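Long-range contacts in M32 carboxypeptidase (Pyrococcus furiosus, PDB 1KA2), which removes amino acids one at a time from the C-terminus of peptides, with broad specificity, as a cobalt-dependent metallocarboxypeptidase of the M32 family: residues Arg230-Val235 against Asp248-Thr253; His269-Ala274 against Arg303-Ile308; Glu299-Phe304 against Ala431-His436. All coordinates share one frame; numbering follows the deposited sequence.

Interaction 1: residues Arg230-Val235 against Asp248-Thr253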
# COMPACT_ATOMS: atom_id res chain seq x y z
N ARG A 230 7.02 13.40 4.78
CA ARG A 230 6.14 13.57 3.63
C ARG A 230 6.61 12.74 2.43
O ARG A 230 5.97 12.75 1.38
CB ARG A 230 6.07 15.04 3.24
CG ARG A 230 5.15 15.87 4.12
CD ARG A 230 5.22 17.35 3.80
NE ARG A 230 3.88 17.93 3.78
CZ ARG A 230 3.57 19.13 4.25
NH1 ARG A 230 4.51 19.89 4.79
NH2 ARG A 230 2.32 19.56 4.18
N ALA A 231 7.70 12.01 2.57
CA ALA A 231 8.18 11.23 1.44
C ALA A 231 8.99 10.01 1.80
O ALA A 231 9.43 9.84 2.95
CB ALA A 231 9.01 12.14 0.51
N ARG A 232 9.19 9.16 0.80
CA ARG A 232 9.95 7.93 0.95
C ARG A 232 10.77 7.66 -0.30
O ARG A 232 10.44 8.12 -1.40
CB ARG A 232 9.02 6.72 1.14
CG ARG A 232 8.09 6.71 2.35
CD ARG A 232 7.48 5.31 2.45
NE ARG A 232 8.55 4.31 2.36
CZ ARG A 232 9.22 3.83 3.40
NH1 ARG A 232 8.93 4.25 4.63
NH2 ARG A 232 10.22 2.97 3.22
N LEU A 233 11.83 6.88 -0.12
CA LEU A 233 12.68 6.43 -1.20
C LEU A 233 12.79 4.91 -1.01
O LEU A 233 13.16 4.44 0.06
CB LEU A 233 14.08 7.04 -1.13
CG LEU A 233 15.09 6.34 -2.04
CD1 LEU A 233 14.78 6.66 -3.50
CD2 LEU A 233 16.52 6.78 -1.70
N ASP A 234 12.45 4.16 -2.06
CA ASP A 234 12.51 2.71 -2.03
C ASP A 234 13.08 2.21 -3.35
O ASP A 234 13.43 3.01 -4.21
CB ASP A 234 11.11 2.14 -1.80
CG ASP A 234 10.59 2.44 -0.41
OD1 ASP A 234 11.13 1.88 0.56
OD2 ASP A 234 9.65 3.25 -0.26
N VAL A 235 13.17 0.89 -3.48
CA VAL A 235 13.70 0.27 -4.69
C VAL A 235 12.56 -0.43 -5.45
O VAL A 235 11.61 -0.93 -4.83
CB VAL A 235 14.80 -0.76 -4.32
CG1 VAL A 235 15.21 -1.56 -5.55
CG2 VAL A 235 16.01 -0.06 -3.73
N ASP A 248 2.37 13.18 1.02
CA ASP A 248 2.83 11.80 0.92
C ASP A 248 3.23 11.51 -0.52
O ASP A 248 2.40 11.08 -1.31
CB ASP A 248 1.72 10.83 1.36
CG ASP A 248 2.22 9.41 1.56
OD1 ASP A 248 3.38 9.13 1.22
OD2 ASP A 248 1.44 8.56 2.06
N VAL A 249 4.49 11.76 -0.86
CA VAL A 249 4.97 11.53 -2.22
C VAL A 249 6.16 10.60 -2.16
O VAL A 249 7.08 10.80 -1.36
CB VAL A 249 5.37 12.87 -2.89
CG1 VAL A 249 5.81 12.63 -4.34
CG2 VAL A 249 4.20 13.83 -2.84
N ARG A 250 6.15 9.57 -3.00
CA ARG A 250 7.20 8.57 -2.98
C ARG A 250 7.91 8.32 -4.30
O ARG A 250 7.29 8.36 -5.37
CB ARG A 250 6.60 7.27 -2.46
CG ARG A 250 5.78 7.48 -1.19
CD ARG A 250 5.29 6.19 -0.56
NE ARG A 250 4.35 6.47 0.52
CZ ARG A 250 3.70 5.54 1.22
NH1 ARG A 250 3.89 4.24 0.95
NH2 ARG A 250 2.88 5.90 2.19
N ILE A 251 9.21 8.08 -4.22
CA ILE A 251 10.02 7.80 -5.40
C ILE A 251 10.82 6.53 -5.16
O ILE A 251 11.04 6.11 -4.02
CB ILE A 251 11.04 8.94 -5.72
CG1 ILE A 251 12.17 8.96 -4.69
CG2 ILE A 251 10.34 10.30 -5.75
CD1 ILE A 251 13.27 9.96 -5.00
N THR A 252 11.25 5.89 -6.24
CA THR A 252 12.06 4.70 -6.14
C THR A 252 13.21 4.83 -7.12
O THR A 252 13.20 5.68 -8.00
CB THR A 252 11.27 3.42 -6.51
OG1 THR A 252 10.96 3.44 -7.90
CG2 THR A 252 9.98 3.35 -5.72
N THR A 253 14.22 4.00 -6.95
CA THR A 253 15.35 3.99 -7.86
C THR A 253 15.70 2.54 -7.92
O THR A 253 14.97 1.69 -7.41
CB THR A 253 16.55 4.78 -7.31
OG1 THR A 253 17.58 4.83 -8.32
CG2 THR A 253 17.12 4.10 -6.06
O HOH W 1 8.69 4.91 -2.46
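The side chains of Arg-232 and Arg-250 run alongside each other in one direction. CD of Arg-232 sits 3.8 Å from CD of Arg-250 and rests over one face of the Arg-250 guanidinium. The two guanidinium planes are turned 66° apart, so they do not stack. Each is held by an aspartate of its own strand. Arg-232 bends at chi3 (49°) and grips Asp-234 side-on: NE meets OD2 and NH2 meets OD1, both in the guanidinium plane and on syn lone pairs. Arg-250 runs extended from CG to NE and grips Asp-248 side-on too, with NE 2.9 Å from OD1, but less flat: the NH2 to OD2 bond tilts from the guanidinium plane. Pairing each arginine with an acid probably offsets the like-charge repulsion. NH1 of Arg-250 makes a salt bridge with OD2 of Asp-33 of the second subunit, so this face joins the dimer interface.

Strands 231-235 and 248-253 are parallel neighbours in a small mixed sheet. The second carries the DXRXT motif. Arg-230, Arg-232 and Asp-234 bond through their backbones to Val-249, Ile-251 and Thr-253; N of Arg-232 to O of Val-249 is weak. N of Ile-251 to O of Arg-232 is nearly straight at 176°. Water 1 donates to OD2 of Asp-234 and to O of Ile-251.

On the opposite face Leu-233 slants across Ile-251, its CD1 3.7 Å from CG1. Ile-251 also packs on Ala-274 of helix 261-278.

Interaction 2: residues His269-Ala274 against Arg303-Ile308. With MG (magnesium ion), chain B.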
# COMPACT_ATOMS: atom_id res chain seq x y z
N HIS A 269 16.37 12.59 -10.92
CA HIS A 269 15.30 12.72 -11.91
C HIS A 269 13.96 12.60 -11.19
O HIS A 269 13.14 13.50 -11.23
CB HIS A 269 15.41 11.62 -12.98
CG HIS A 269 14.35 11.68 -14.04
ND1 HIS A 269 14.47 12.47 -15.16
CD2 HIS A 269 13.17 11.03 -14.15
CE1 HIS A 269 13.40 12.30 -15.93
NE2 HIS A 269 12.60 11.43 -15.34
N GLU A 270 13.76 11.47 -10.50
CA GLU A 270 12.51 11.28 -9.78
C GLU A 270 12.29 12.35 -8.72
O GLU A 270 11.16 12.75 -8.48
CB GLU A 270 12.45 9.88 -9.16
CG GLU A 270 12.47 8.71 -10.17
CD GLU A 270 11.54 8.91 -11.38
OE1 GLU A 270 10.36 9.29 -11.20
OE2 GLU A 270 12.00 8.67 -12.51
N PHE A 271 13.35 12.81 -8.07
CA PHE A 271 13.19 13.86 -7.06
C PHE A 271 12.51 15.07 -7.71
O PHE A 271 11.64 15.72 -7.10
CB PHE A 271 14.55 14.29 -6.50
CG PHE A 271 14.49 15.59 -5.73
CD1 PHE A 271 14.02 15.62 -4.42
CD2 PHE A 271 14.84 16.79 -6.34
CE1 PHE A 271 13.89 16.82 -3.73
CE2 PHE A 271 14.72 18.01 -5.66
CZ PHE A 271 14.24 18.02 -4.35
N GLY A 272 12.90 15.36 -8.95
CA GLY A 272 12.33 16.50 -9.66
C GLY A 272 10.83 16.38 -9.83
O GLY A 272 10.10 17.37 -9.75
N HIS A 273 10.37 15.15 -10.08
CA HIS A 273 8.95 14.89 -10.23
C HIS A 273 8.26 15.11 -8.89
O HIS A 273 7.22 15.76 -8.80
CB HIS A 273 8.70 13.44 -10.64
CG HIS A 273 8.97 13.15 -12.08
ND1 HIS A 273 8.29 13.76 -13.11
CD2 HIS A 273 9.81 12.27 -12.67
CE1 HIS A 273 8.70 13.27 -14.27
NE2 HIS A 273 9.62 12.36 -14.03
N ALA A 274 8.88 14.55 -7.85
CA ALA A 274 8.34 14.61 -6.49
C ALA A 274 8.20 16.01 -5.90
O ALA A 274 7.13 16.37 -5.39
CB ALA A 274 9.19 13.74 -5.57
N ARG A 303 13.81 16.63 -15.56
CA ARG A 303 15.00 16.90 -16.37
C ARG A 303 15.74 18.12 -15.85
O ARG A 303 16.95 18.23 -16.01
CB ARG A 303 14.63 17.11 -17.84
CG ARG A 303 14.04 15.87 -18.51
CD ARG A 303 15.03 14.70 -18.53
NE ARG A 303 14.61 13.68 -19.48
CZ ARG A 303 15.20 12.50 -19.66
NH1 ARG A 303 16.26 12.17 -18.94
NH2 ARG A 303 14.74 11.66 -20.58
N PHE A 304 15.02 19.04 -15.22
CA PHE A 304 15.66 20.22 -14.67
C PHE A 304 16.66 19.75 -13.61
O PHE A 304 17.84 20.10 -13.67
CB PHE A 304 14.65 21.16 -14.02
CG PHE A 304 15.26 22.46 -13.54
CD1 PHE A 304 15.45 23.53 -14.42
CD2 PHE A 304 15.69 22.60 -12.22
CE1 PHE A 304 16.06 24.71 -13.99
CE2 PHE A 304 16.30 23.79 -11.78
CZ PHE A 304 16.48 24.84 -12.67
N TRP A 305 16.19 18.95 -12.66
CA TRP A 305 17.06 18.47 -11.60
C TRP A 305 18.10 17.47 -12.09
O TRP A 305 19.26 17.50 -11.65
CB TRP A 305 16.25 17.86 -10.46
CG TRP A 305 15.51 18.91 -9.71
CD1 TRP A 305 14.34 19.49 -10.07
CD2 TRP A 305 15.99 19.63 -8.57
NE1 TRP A 305 14.05 20.53 -9.23
CE2 TRP A 305 15.05 20.64 -8.30
CE3 TRP A 305 17.12 19.52 -7.76
CZ2 TRP A 305 15.21 21.55 -7.25
CZ3 TRP A 305 17.28 20.43 -6.71
CH2 TRP A 305 16.33 21.43 -6.47
N GLU A 306 17.70 16.58 -12.99
CA GLU A 306 18.63 15.58 -13.49
C GLU A 306 19.78 16.12 -14.35
O GLU A 306 20.95 15.90 -14.04
CB GLU A 306 17.89 14.52 -14.31
CG GLU A 306 18.81 13.44 -14.85
CD GLU A 306 18.17 12.66 -15.97
OE1 GLU A 306 17.03 13.01 -16.34
OE2 GLU A 306 18.81 11.70 -16.48
N ASN A 307 19.44 16.82 -15.43
CA ASN A 307 20.44 17.34 -16.37
C ASN A 307 20.96 18.75 -16.11
O ASN A 307 22.16 18.99 -16.15
CB ASN A 307 19.91 17.24 -17.80
CG ASN A 307 19.47 15.83 -18.17
OD1 ASN A 307 20.13 14.85 -17.82
ND2 ASN A 307 18.37 15.72 -18.90
N ILE A 308 20.05 19.69 -15.86
CA ILE A 308 20.46 21.06 -15.59
C ILE A 308 21.38 21.14 -14.37
O ILE A 308 22.40 21.83 -14.40
CB ILE A 308 19.24 21.97 -15.36
CG1 ILE A 308 18.29 21.87 -16.56
CG2 ILE A 308 19.68 23.41 -15.12
CD1 ILE A 308 18.90 22.33 -17.89
MG MG B . 10.31 11.08 -15.50
O HOH W 2 10.29 9.20 -14.37
O HOH W 3 10.98 20.17 -9.64
O HOH W 4 8.43 10.31 -16.24
O HOH W 5 11.03 9.99 -17.31
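His-269 and Glu-306 both turn CG anti to the backbone N (chi1 180° for each), and this brings their ends together between the helices. ND1 of His-269 donates to OE1 of Glu-306 at 2.9 Å. The ring and carboxylate planes stand nearly perpendicular, and the histidine meets OE1 from above the carboxylate plane. NH1 of Arg-303 forms a salt bridge to the same oxygen at 2.8 Å from the syn side, so OE1 takes two donors. CD of Arg-303 lies at the edge of the His-269 ring, 3.9 Å from CE1.

Phe-271 and Trp-305 form a T-shaped pair. The Phe-271 edge points at the face of the Trp-305 six-membered ring, with planes at 79°. CD1 of Trp-305 lies 3.6 Å from CA of Gly-272, where a side chain would be tight. An alanine in place of Trp-305 would probably open a gap beside Gly-272 and leave the Phe-271 edge without its ring face.

Segment 269-274 of helix 261-278 carries the HEXXH motif. NE2 of His-269 and NE2 of His-273 bind the magnesium ion, at 2.3 and 2.1 Å, where the catalytic cobalt binds. Glu-299 and three waters complete the site, and water 2 donates to OE2 of Glu-270, the predicted proton donor/acceptor. Glu-306 is thus a second-shell residue: its bond to ND1, bent and tilted from the ring plane, probably helps hold the ring with NE2 facing the metal.

Interaction 3: residues Glu299-Phe304 against Ala431-His436. With MG (magnesium ion), chain B.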
# COMPACT_ATOMS: atom_id res chain seq x y z
N GLU A 299 8.02 16.38 -16.88
CA GLU A 299 9.36 16.07 -17.35
C GLU A 299 10.26 17.30 -17.42
O GLU A 299 11.48 17.18 -17.54
CB GLU A 299 9.29 15.36 -18.71
CG GLU A 299 8.92 13.88 -18.56
CD GLU A 299 10.07 13.04 -18.04
OE1 GLU A 299 10.98 12.67 -18.80
OE2 GLU A 299 10.12 12.73 -16.85
N SER A 300 9.68 18.49 -17.34
CA SER A 300 10.54 19.68 -17.35
C SER A 300 11.17 19.79 -15.95
O SER A 300 12.25 20.34 -15.79
CB SER A 300 9.73 20.96 -17.65
OG SER A 300 8.88 21.32 -16.58
N GLN A 301 10.48 19.25 -14.95
CA GLN A 301 10.98 19.29 -13.58
C GLN A 301 12.00 18.20 -13.33
O GLN A 301 13.07 18.46 -12.77
CB GLN A 301 9.81 19.16 -12.60
CG GLN A 301 8.84 20.30 -12.74
CD GLN A 301 9.52 21.65 -12.61
OE1 GLN A 301 9.98 22.02 -11.53
NE2 GLN A 301 9.60 22.39 -13.71
N SER A 302 11.68 16.98 -13.76
CA SER A 302 12.60 15.87 -13.57
C SER A 302 13.91 16.12 -14.33
O SER A 302 14.99 15.86 -13.81
CB SER A 302 11.97 14.56 -14.06
OG SER A 302 11.68 14.61 -15.45
N ARG A 303 13.81 16.63 -15.56
CA ARG A 303 15.00 16.90 -16.37
C ARG A 303 15.74 18.12 -15.85
O ARG A 303 16.95 18.23 -16.01
CB ARG A 303 14.63 17.11 -17.84
CG ARG A 303 14.04 15.87 -18.51
CD ARG A 303 15.03 14.70 -18.53
NE ARG A 303 14.61 13.68 -19.48
CZ ARG A 303 15.20 12.50 -19.66
NH1 ARG A 303 16.26 12.17 -18.94
NH2 ARG A 303 14.74 11.66 -20.58
N PHE A 304 15.02 19.04 -15.22
CA PHE A 304 15.66 20.22 -14.67
C PHE A 304 16.66 19.75 -13.61
O PHE A 304 17.84 20.10 -13.67
CB PHE A 304 14.65 21.16 -14.02
CG PHE A 304 15.26 22.46 -13.54
CD1 PHE A 304 15.45 23.53 -14.42
CD2 PHE A 304 15.69 22.60 -12.22
CE1 PHE A 304 16.06 24.71 -13.99
CE2 PHE A 304 16.30 23.79 -11.78
CZ PHE A 304 16.48 24.84 -12.67
N ALA A 431 15.66 23.35 -20.27
CA ALA A 431 16.67 24.30 -20.72
C ALA A 431 16.11 25.72 -20.58
O ALA A 431 16.72 26.58 -19.97
CB ALA A 431 17.04 24.03 -22.17
N GLN A 432 14.92 25.93 -21.14
CA GLN A 432 14.27 27.23 -21.10
C GLN A 432 14.13 27.73 -19.66
O GLN A 432 14.46 28.88 -19.36
CB GLN A 432 12.89 27.13 -21.76
CG GLN A 432 12.33 28.45 -22.31
CD GLN A 432 11.08 28.26 -23.16
OE1 GLN A 432 10.87 27.20 -23.75
NE2 GLN A 432 10.25 29.30 -23.24
N LEU A 433 13.65 26.87 -18.78
CA LEU A 433 13.48 27.23 -17.38
C LEU A 433 14.80 27.62 -16.75
O LEU A 433 14.84 28.49 -15.89
CB LEU A 433 12.85 26.07 -16.60
CG LEU A 433 11.39 25.80 -16.95
CD1 LEU A 433 10.82 24.64 -16.13
CD2 LEU A 433 10.61 27.09 -16.72
N TYR A 434 15.88 26.95 -17.16
CA TYR A 434 17.20 27.24 -16.61
C TYR A 434 17.61 28.69 -16.83
O TYR A 434 18.11 29.34 -15.91
CB TYR A 434 18.27 26.33 -17.24
CG TYR A 434 19.68 26.84 -17.04
CD1 TYR A 434 20.23 26.97 -15.75
CD2 TYR A 434 20.45 27.26 -18.13
CE1 TYR A 434 21.51 27.50 -15.56
CE2 TYR A 434 21.72 27.79 -17.95
CZ TYR A 434 22.25 27.91 -16.67
OH TYR A 434 23.52 28.42 -16.51
N TYR A 435 17.40 29.19 -18.04
CA TYR A 435 17.77 30.57 -18.36
C TYR A 435 16.87 31.59 -17.68
O TYR A 435 17.32 32.68 -17.35
CB TYR A 435 17.78 30.78 -19.88
CG TYR A 435 18.95 30.08 -20.54
CD1 TYR A 435 18.76 29.04 -21.44
CD2 TYR A 435 20.26 30.41 -20.19
CE1 TYR A 435 19.84 28.34 -21.98
CE2 TYR A 435 21.35 29.71 -20.72
CZ TYR A 435 21.13 28.67 -21.61
OH TYR A 435 22.21 27.95 -22.08
N HIS A 436 15.62 31.23 -17.45
CA HIS A 436 14.71 32.13 -16.78
C HIS A 436 15.05 32.24 -15.29
O HIS A 436 14.90 33.30 -14.68
CB HIS A 436 13.27 31.67 -16.97
CG HIS A 436 12.71 32.03 -18.31
ND1 HIS A 436 12.25 33.29 -18.61
CD2 HIS A 436 12.59 31.30 -19.45
CE1 HIS A 436 11.87 33.33 -19.88
NE2 HIS A 436 12.07 32.14 -20.41
MG MG B . 10.31 11.08 -15.50
O HOH W 2 10.29 9.20 -14.37
O HOH W 4 8.43 10.31 -16.24
O HOH W 5 11.03 9.99 -17.31
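The apolar contacts centre on Phe-304 and Leu-433. Phe-304 holds CG anti to the backbone N (chi1 -175°), which sends its ring out to helix 431-436. There the ring meets the backbone edge-on: CE1 lies 3.8 Å from CA of Tyr-434, near the ring plane. CD1 of Phe-304 is 4.2 Å from CB of Leu-433. The methyl CD1 of Leu-433 lies against polar groups instead, 3.5 Å from NE2 of Gln-301 and 3.9 Å from OG of Ser-300.

Two side-chain hydrogen bonds lie within 299-304; others lead out of it. NE2 of Gln-301 donates to OG of Ser-300 at 3.1 Å, nearly straight and in the amide plane. OE1 of Gln-301 is bonded to NE2 of His-465, and OG of Ser-300 to O of Ile-297.

This helix gives one metal ligand. OE2 of Glu-299 binds the magnesium ion at 2.1 Å and accepts from OG of Ser-302 at 2.8 Å. Glu-299, Ser-300 and Gln-301 belong to the HES/GQ motif: Glu-299 faces the metal, while Ser-300 and Gln-301 touch Leu-433.

The two segments cross at -69°, with their axes 10.0 Å apart. Helix 454-465 also packs on Phe-304 and Gln-301, and helix 488-498 lies against Ala-431.

In the fold
Along the chain, interaction 1 comes first. It closes a short loop of 12 residues that holds the remaining strand of the sheet, 241-243, which pairs antiparallel with 248-253. Helix 261-278 follows directly, and strand 248-253 lies against it. Interaction 2 then closes a 28-residue excursion by pairing this helix with helix 295-309. Interaction 3 spans 126 mostly helical residues to helix 421-440. None nests or crosses: interaction 1 closes before interaction 2 opens, and interaction 3 begins on the stretch where interaction 2 ends, sharing Arg-303 and Phe-304. The centres of interactions 2 and 3 are about 9 Å apart, and both reach the magnesium ion. Together they link sheet, metal-binding helices and the C-terminal helical part.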